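Local atomic coordinates of conserved hypothetical secreted protein (Helicobacter pylori, PDB entry 4RNZ), a protein that helps determine the cell shape of the bacterium and probably acts as a zinc-dependent M23B metallopeptidase on peptidoglycan. Residues 90-95 with 138-143; 153-158 with 307-312; 187-192 with 258-263. One frame throughout, in Å; residues are numbered along the deposited sequence.

Contact 1: 90-95 with 138-143; sequences EKTLLL and AIVYTR. With PO4 (phosphate ion), chain G.
The shortest bond between the two strands runs from Leu93 N to Ile139 O, at 2.8 Å. Thr92 CA also makes a CA-H...O contact to Ile139 O, at 3.4 Å. Tyr141 O repeats the pattern, taking Lys91 N and the CA-H of Glu90. Return bonds run from Tyr141 N to Lys91 O and from Ile139 N to Leu93 O. Lys91-Tyr141 and Leu93-Ile139 are thus hydrogen-bonded pairs, while Glu90-Thr142, Thr92-Val140 and Leu94-Ala138 are non-hydrogen-bonded.

This is a regular antiparallel ladder between strands 87-96 and 136-146, with an angle of 165° between their directions. Strand 357-361 continues the sheet beyond 87-96, and strand 153-163 continues it beyond 136-146.

One face carries Lys91, Leu93, Ile139 and Tyr141. Tyr141 CG sits between its own backbone N and carbonyl carbon (chi1 64°), and the ring comes nearer the facing strand, with Lys91 CB over one face, 4.0 Å from Tyr141 CZ. Leu93 CB comes to the ring edge, near its plane. Leu93 and Ile139 lie side by side and point the same way, with Leu93 CD2 to Ile139 CD1 at 4.0 Å. Helix 101-109 packs on this face, with Ala108 and Thr109 against Leu93.

The end of Lys91 leads away from the ladder. Its NZ donates to O4 of a phosphate ion at 3.1 Å. Lys89 and Tyr145 also bind this ion, which probably comes from the crystallisation liquor.

On the other face, the extended Glu90 chain brings OE2 to 3.6 Å from Val140 CG1. Val140 CG2 meets Thr92 OG1 at 3.8 Å. That hydroxyl is hydrogen-bonded to Gly362 O, and Phe363 packs over Glu90, Thr92 and Val140.

Contact 2: 153-158 with 307-312; sequences QPTIKM and NSRPIN
Arg309 grips the carbonyl oxygen of Pro154 end-on, with both terminal nitrogens on one atom. The bonds Arg309 NH1 to Pro154 O and Arg309 NH2 to Pro154 O are each 3.2 Å. Neither is straight, with N-H...O angles near 147°. The oxygen lies close to the guanidinium plane, and both nitrogens reach it from the same face of the carbonyl. NH1 stands well above the plane of that carbonyl, whereas NH2 is only tilted from it.

The guanidinium is sandwiched between two oxygens. Thr155 OG1 sits over one face, offset toward the rim, 3.4 Å from Arg309 CZ. Asn307 O lies over the centre of the opposite face. The bend at chi3 (-73°) places Arg309 NE, from which the group turns back toward 153-155. Water 1 links the two segments, accepting from Gln153 N and from Arg309 NH1, the latter at 2.9 Å.

Gln153 packs beside this site. Its CD lies 3.4 Å from Asn307 O, and its NE2 is 3.6 Å from Ser308 CB. The Gln153 and Asn307 side chains cross at about a right angle, their amide planes 50° apart. Water 2 accepts from Gln153 NE2 and gives only a weak bond to Asn307 OD1.

In the next shell, Gln117 NE2 is hydrogen-bonded to both Pro154 O and Gln153 OE1, and probably helps hold them in place. Asn307 and Ser308, both with positive phi, form a type I' turn that joins strands 299-306 and 309-311 in a hairpin. The contact therefore sets the tip of a hairpin in the M23 peptidase region against the start of strand 153-163 in the Csd3 second domain. Helix 112-121 flanks it through Leu113 and Gln117, while strand 136-146 pairs alongside 153-163.

Contact 3: 187-192 with 258-263; sequences AGFLLE and NELRLV
Phe189 and Leu191 reach tip to tip toward Leu260 and Leu262. Phe189 and Leu191 belong to an irregular connector that follows strand 185-186. Leu260 and Leu262 belong to strand 260-267 of the M23 peptidase sheet. Asn258 and Glu259 make the type II' turn of the hairpin that joins strands 252-257 and 260-267.

The apolar contacts come in two sets. Leu260 CD1 stands over a face of the Phe189 ring in a CH-pi contact. It lies 3.7 Å from the ring centroid and 15° off the ring normal, slightly toward the rim on the CG and CD2 side. Further along, Leu191 CD2 meets Leu262 CD2 at 3.9 Å. Leu262 lies about 10 Å, side chain to side chain, from the zinc ligand His301.

Two polar groups of the turn meet the far end of the ring. Glu259 OE1 comes to its edge, near the plane, 3.3 Å from Phe189 CZ. The carboxylate plane is almost perpendicular to the ring (89°), and such an edge approach probably suits the slightly positive ring hydrogens. Asn258 ND2 approaches obliquely, 3.6 Å from Phe189 CE1, while its OD1 is hydrogen-bonded to Lys123 NZ.

No direct hydrogen bond crosses here. Water 3 makes the link instead, donating to Ala187 O and to Glu259 OE2, the latter at 2.9 Å.

Strand 87-96 comes first along the chain. Contact 1 closes when strand 136-146 pairs with it, after a largely helical excursion. Contact 2 opens next, at 153-158, on the strand beside 136-146. Contacts 1 and 2 therefore share one sheet and touch, with Lys157 and Met158 facing Val140 in a classic beta bulge. Contact 2 closes only at 307-312. Contact 3, from 187-192 to 258-263, is nested within that long loop. It meets contact 2 where Asn307 N probably bonds to Glu259 O, whereas contact 1 stays about 12 Å away, nearest atoms. Contacts 2 and 3 both tie the Csd3 second domain to the M23 peptidase sheet.

Contact 1: 90-95 with 138-143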
# COMPACT_ATOMS: atom_id res chain seq x y z
N GLU A 90 -11.26 9.98 10.12
CA GLU A 90 -10.21 10.97 9.93
C GLU A 90 -9.83 11.58 11.27
O GLU A 90 -10.70 11.88 12.09
CB GLU A 90 -10.71 12.05 8.98
CG GLU A 90 -9.66 13.07 8.55
CD GLU A 90 -10.27 14.16 7.71
OE1 GLU A 90 -11.32 14.70 8.11
OE2 GLU A 90 -9.73 14.45 6.63
N LYS A 91 -8.53 11.74 11.48
CA LYS A 91 -7.98 12.38 12.68
C LYS A 91 -6.94 13.41 12.30
O LYS A 91 -6.33 13.33 11.22
CB LYS A 91 -7.31 11.36 13.60
CG LYS A 91 -8.28 10.36 14.20
CD LYS A 91 -7.75 9.70 15.45
CE LYS A 91 -8.89 9.13 16.29
NZ LYS A 91 -9.71 8.20 15.48
N THR A 92 -6.72 14.34 13.23
CA THR A 92 -5.61 15.28 13.13
C THR A 92 -4.69 15.18 14.31
O THR A 92 -5.07 15.47 15.46
CB THR A 92 -6.13 16.71 13.02
OG1 THR A 92 -6.99 16.81 11.88
CG2 THR A 92 -4.97 17.70 12.84
N LEU A 93 -3.45 14.78 14.04
CA LEU A 93 -2.41 14.80 15.03
C LEU A 93 -1.71 16.17 14.98
O LEU A 93 -1.22 16.59 13.93
CB LEU A 93 -1.37 13.72 14.75
CG LEU A 93 -0.11 13.71 15.61
CD1 LEU A 93 -0.44 13.50 17.08
CD2 LEU A 93 0.80 12.61 15.11
N LEU A 94 -1.68 16.84 16.12
CA LEU A 94 -0.84 18.04 16.32
C LEU A 94 0.22 17.75 17.38
O LEU A 94 -0.07 17.26 18.48
CB LEU A 94 -1.70 19.21 16.77
CG LEU A 94 -2.91 19.56 15.91
CD1 LEU A 94 -3.70 20.66 16.62
CD2 LEU A 94 -2.50 20.00 14.51
N LEU A 95 1.46 18.06 17.07
CA LEU A 95 2.54 17.63 17.94
C LEU A 95 3.61 18.71 18.06
O LEU A 95 3.98 19.34 17.06
CB LEU A 95 3.11 16.36 17.33
CG LEU A 95 4.03 15.47 18.12
CD1 LEU A 95 3.80 14.05 17.63
CD2 LEU A 95 5.48 15.91 17.93
N ALA A 138 2.29 18.14 12.20
CA ALA A 138 0.88 17.89 12.07
C ALA A 138 0.65 16.80 11.01
O ALA A 138 1.34 16.78 9.99
CB ALA A 138 0.16 19.15 11.66
N ILE A 139 -0.28 15.90 11.29
CA ILE A 139 -0.69 14.90 10.30
C ILE A 139 -2.21 14.79 10.31
O ILE A 139 -2.80 14.54 11.36
CB ILE A 139 -0.12 13.50 10.59
CG1 ILE A 139 1.35 13.59 11.02
CG2 ILE A 139 -0.31 12.56 9.39
CD1 ILE A 139 2.02 12.28 11.29
N VAL A 140 -2.83 14.98 9.15
CA VAL A 140 -4.22 14.64 8.99
C VAL A 140 -4.25 13.30 8.27
O VAL A 140 -3.72 13.17 7.17
CB VAL A 140 -4.99 15.63 8.14
CG1 VAL A 140 -6.44 15.17 8.00
CG2 VAL A 140 -4.92 17.03 8.72
N TYR A 141 -4.86 12.30 8.90
CA TYR A 141 -4.84 10.96 8.30
C TYR A 141 -6.14 10.23 8.52
O TYR A 141 -6.85 10.47 9.50
CB TYR A 141 -3.72 10.12 8.88
CG TYR A 141 -3.82 9.83 10.34
CD1 TYR A 141 -3.41 10.75 11.29
CD2 TYR A 141 -4.33 8.62 10.80
CE1 TYR A 141 -3.47 10.47 12.63
CE2 TYR A 141 -4.41 8.34 12.14
CZ TYR A 141 -3.98 9.27 13.06
OH TYR A 141 -4.03 9.02 14.40
N THR A 142 -6.40 9.30 7.61
CA THR A 142 -7.56 8.42 7.73
C THR A 142 -7.12 7.00 7.97
O THR A 142 -5.98 6.61 7.68
CB THR A 142 -8.44 8.45 6.48
OG1 THR A 142 -7.74 7.90 5.36
CG2 THR A 142 -8.89 9.85 6.16
N ARG A 143 -8.03 6.24 8.54
CA ARG A 143 -7.82 4.81 8.81
C ARG A 143 -9.13 4.12 8.42
O ARG A 143 -10.21 4.75 8.54
CB ARG A 143 -7.53 4.67 10.28
CG ARG A 143 -6.48 3.68 10.68
CD ARG A 143 -6.45 3.50 12.21
NE ARG A 143 -5.65 4.46 13.00
CZ ARG A 143 -4.32 4.57 12.95
NH1 ARG A 143 -3.62 3.84 12.10
NH2 ARG A 143 -3.66 5.44 13.75
P PO4 G . -10.02 4.24 17.13
O1 PO4 G . -8.96 3.87 16.10
O2 PO4 G . -9.43 3.98 18.49
O3 PO4 G . -11.28 3.43 16.96
O4 PO4 G . -10.45 5.69 17.05

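Contact 2: 153-158 with 307-312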
# COMPACT_ATOMS: atom_id res chain seq x y z
N GLN A 153 -3.44 -0.11 6.39
CA GLN A 153 -2.56 0.94 6.88
C GLN A 153 -3.33 2.23 6.82
O GLN A 153 -4.31 2.34 6.09
CB GLN A 153 -1.28 1.03 6.03
CG GLN A 153 -0.26 -0.09 6.28
CD GLN A 153 1.18 0.29 5.92
OE1 GLN A 153 1.60 1.44 6.06
NE2 GLN A 153 1.95 -0.68 5.47
N PRO A 154 -2.87 3.23 7.56
CA PRO A 154 -3.49 4.54 7.43
C PRO A 154 -3.11 5.21 6.12
O PRO A 154 -2.23 4.74 5.38
CB PRO A 154 -2.93 5.30 8.64
CG PRO A 154 -1.62 4.66 8.92
CD PRO A 154 -1.83 3.20 8.61
N THR A 155 -3.79 6.31 5.84
CA THR A 155 -3.51 7.12 4.70
C THR A 155 -3.31 8.56 5.19
O THR A 155 -4.21 9.14 5.84
CB THR A 155 -4.67 7.04 3.68
OG1 THR A 155 -4.82 5.68 3.26
CG2 THR A 155 -4.40 7.88 2.47
N ILE A 156 -2.14 9.13 4.88
CA ILE A 156 -1.87 10.53 5.19
C ILE A 156 -2.49 11.42 4.14
O ILE A 156 -2.16 11.31 2.97
CB ILE A 156 -0.36 10.81 5.26
CG1 ILE A 156 0.22 10.10 6.48
CG2 ILE A 156 -0.10 12.32 5.28
CD1 ILE A 156 1.74 10.10 6.51
N LYS A 157 -3.41 12.29 4.55
CA LYS A 157 -4.03 13.24 3.63
C LYS A 157 -3.23 14.54 3.54
O LYS A 157 -3.12 15.13 2.48
CB LYS A 157 -5.46 13.58 4.08
CG LYS A 157 -6.37 12.38 4.30
CD LYS A 157 -6.33 11.36 3.17
CE LYS A 157 -6.72 11.94 1.82
NZ LYS A 157 -8.09 12.54 1.82
N MET A 158 -2.72 14.99 4.69
CA MET A 158 -1.86 16.16 4.77
C MET A 158 -0.86 15.99 5.91
O MET A 158 -1.16 15.41 6.97
CB MET A 158 -2.69 17.41 5.03
CG MET A 158 -1.83 18.67 5.15
SD MET A 158 -2.78 20.14 5.59
CE MET A 158 -3.15 19.84 7.29
N ASN A 307 2.74 1.46 0.84
CA ASN A 307 2.11 1.39 2.17
C ASN A 307 1.08 0.25 2.22
O ASN A 307 -0.01 0.39 2.79
CB ASN A 307 1.49 2.73 2.56
CG ASN A 307 2.55 3.75 2.95
OD1 ASN A 307 3.53 3.39 3.56
ND2 ASN A 307 2.33 5.01 2.61
N SER A 308 1.45 -0.85 1.57
CA SER A 308 0.68 -2.09 1.51
C SER A 308 -0.40 -2.11 0.43
O SER A 308 -0.96 -3.18 0.14
CB SER A 308 0.12 -2.45 2.90
OG SER A 308 -1.16 -1.82 3.07
N ARG A 309 -0.71 -0.98 -0.19
CA ARG A 309 -1.77 -0.89 -1.16
C ARG A 309 -1.23 -0.92 -2.60
O ARG A 309 -0.30 -0.21 -2.92
CB ARG A 309 -2.56 0.38 -0.95
CG ARG A 309 -3.30 0.39 0.40
CD ARG A 309 -4.02 1.70 0.61
NE ARG A 309 -3.10 2.79 0.91
CZ ARG A 309 -2.75 3.20 2.14
NH1 ARG A 309 -3.24 2.64 3.25
NH2 ARG A 309 -1.90 4.21 2.25
N PRO A 310 -1.82 -1.75 -3.46
CA PRO A 310 -1.38 -1.78 -4.86
C PRO A 310 -1.60 -0.43 -5.52
O PRO A 310 -2.60 0.23 -5.26
CB PRO A 310 -2.28 -2.86 -5.51
CG PRO A 310 -3.34 -3.20 -4.52
CD PRO A 310 -2.97 -2.64 -3.19
N ILE A 311 -0.65 -0.03 -6.35
CA ILE A 311 -0.67 1.24 -7.03
C ILE A 311 -0.17 0.99 -8.47
O ILE A 311 0.63 0.07 -8.71
CB ILE A 311 0.18 2.27 -6.24
CG1 ILE A 311 -0.01 3.69 -6.80
CG2 ILE A 311 1.65 1.88 -6.23
CD1 ILE A 311 0.49 4.82 -5.91
N ASN A 312 -0.71 1.75 -9.42
CA ASN A 312 -0.34 1.59 -10.82
C ASN A 312 1.16 1.87 -11.02
O ASN A 312 1.62 3.00 -10.79
CB ASN A 312 -1.16 2.51 -11.72
CG ASN A 312 -0.85 2.31 -13.19
OD1 ASN A 312 -0.08 1.42 -13.58
ND2 ASN A 312 -1.43 3.13 -14.02
O HOH W 1 -4.51 0.06 3.63
O HOH W 2 4.71 0.37 4.40

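Contact 3: 187-192 with 258-263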
# COMPACT_ATOMS: atom_id res chain seq x y z
N ALA A 187 8.52 13.17 -2.49
CA ALA A 187 8.75 11.83 -1.98
C ALA A 187 8.44 10.77 -3.04
O ALA A 187 7.98 9.69 -2.71
CB ALA A 187 7.91 11.62 -0.73
N GLY A 188 8.67 11.09 -4.32
CA GLY A 188 8.41 10.17 -5.40
C GLY A 188 9.50 9.11 -5.56
O GLY A 188 10.43 9.02 -4.75
N PHE A 189 9.36 8.30 -6.59
CA PHE A 189 10.32 7.28 -6.95
C PHE A 189 10.38 7.34 -8.46
O PHE A 189 9.37 7.54 -9.10
CB PHE A 189 9.82 5.91 -6.51
CG PHE A 189 9.71 5.77 -5.02
CD1 PHE A 189 10.79 5.31 -4.27
CD2 PHE A 189 8.53 6.12 -4.36
CE1 PHE A 189 10.71 5.20 -2.88
CE2 PHE A 189 8.44 6.01 -2.97
CZ PHE A 189 9.53 5.55 -2.24
N LEU A 190 11.57 7.22 -9.04
CA LEU A 190 11.70 7.19 -10.50
C LEU A 190 11.97 5.73 -10.80
O LEU A 190 13.09 5.26 -10.63
CB LEU A 190 12.84 8.09 -10.99
CG LEU A 190 12.83 9.55 -10.47
CD1 LEU A 190 14.20 10.23 -10.55
CD2 LEU A 190 11.77 10.39 -11.16
N LEU A 191 10.94 5.01 -11.17
CA LEU A 191 11.06 3.61 -11.53
C LEU A 191 11.37 3.47 -13.01
O LEU A 191 11.00 4.31 -13.81
CB LEU A 191 9.77 2.88 -11.21
CG LEU A 191 9.33 2.84 -9.76
CD1 LEU A 191 8.10 1.95 -9.66
CD2 LEU A 191 10.46 2.32 -8.89
N GLU A 192 12.04 2.38 -13.36
CA GLU A 192 12.36 2.08 -14.76
C GLU A 192 11.62 0.83 -15.16
O GLU A 192 11.49 -0.09 -14.36
CB GLU A 192 13.85 1.80 -14.92
CG GLU A 192 14.69 3.05 -14.89
CD GLU A 192 16.18 2.78 -15.04
OE1 GLU A 192 16.62 1.59 -15.07
OE2 GLU A 192 16.92 3.78 -15.12
N ASN A 258 11.92 1.88 0.96
CA ASN A 258 11.09 2.81 1.71
C ASN A 258 9.69 2.20 1.89
O ASN A 258 9.59 1.07 2.33
CB ASN A 258 11.07 4.19 1.05
CG ASN A 258 12.46 4.80 0.92
OD1 ASN A 258 13.42 4.37 1.56
ND2 ASN A 258 12.57 5.83 0.11
N GLU A 259 8.63 2.90 1.52
CA GLU A 259 7.27 2.36 1.69
C GLU A 259 6.78 1.51 0.49
O GLU A 259 5.62 1.10 0.46
CB GLU A 259 6.28 3.47 2.04
CG GLU A 259 5.96 4.51 0.96
CD GLU A 259 6.89 5.73 1.01
OE1 GLU A 259 8.11 5.55 0.79
OE2 GLU A 259 6.39 6.87 1.22
N LEU A 260 7.68 1.23 -0.45
CA LEU A 260 7.34 0.39 -1.59
C LEU A 260 7.71 -1.07 -1.45
O LEU A 260 8.77 -1.45 -0.94
CB LEU A 260 7.94 0.92 -2.91
CG LEU A 260 7.53 2.29 -3.47
CD1 LEU A 260 8.12 2.54 -4.87
CD2 LEU A 260 6.02 2.50 -3.52
N ARG A 261 6.83 -1.90 -1.98
CA ARG A 261 7.14 -3.28 -2.26
C ARG A 261 6.90 -3.53 -3.77
O ARG A 261 5.82 -3.24 -4.29
CB ARG A 261 6.22 -4.15 -1.42
CG ARG A 261 6.36 -5.65 -1.54
CD ARG A 261 5.32 -6.30 -0.60
NE ARG A 261 4.82 -7.44 -1.29
CZ ARG A 261 3.59 -7.65 -1.73
NH1 ARG A 261 2.55 -6.87 -1.44
NH2 ARG A 261 3.42 -8.73 -2.45
N LEU A 262 7.92 -4.07 -4.42
CA LEU A 262 7.91 -4.26 -5.88
C LEU A 262 7.97 -5.76 -6.17
O LEU A 262 8.83 -6.46 -5.66
CB LEU A 262 9.10 -3.52 -6.53
CG LEU A 262 9.09 -1.99 -6.40
CD1 LEU A 262 9.83 -1.53 -5.15
CD2 LEU A 262 9.71 -1.30 -7.60
N VAL A 263 7.03 -6.23 -6.99
CA VAL A 263 6.83 -7.66 -7.24
C VAL A 263 7.11 -7.99 -8.70
O VAL A 263 6.57 -7.34 -9.57
CB VAL A 263 5.38 -8.03 -6.90
CG1 VAL A 263 5.01 -9.43 -7.38
CG2 VAL A 263 5.15 -7.88 -5.40
O HOH W 3 6.28 8.33 -1.30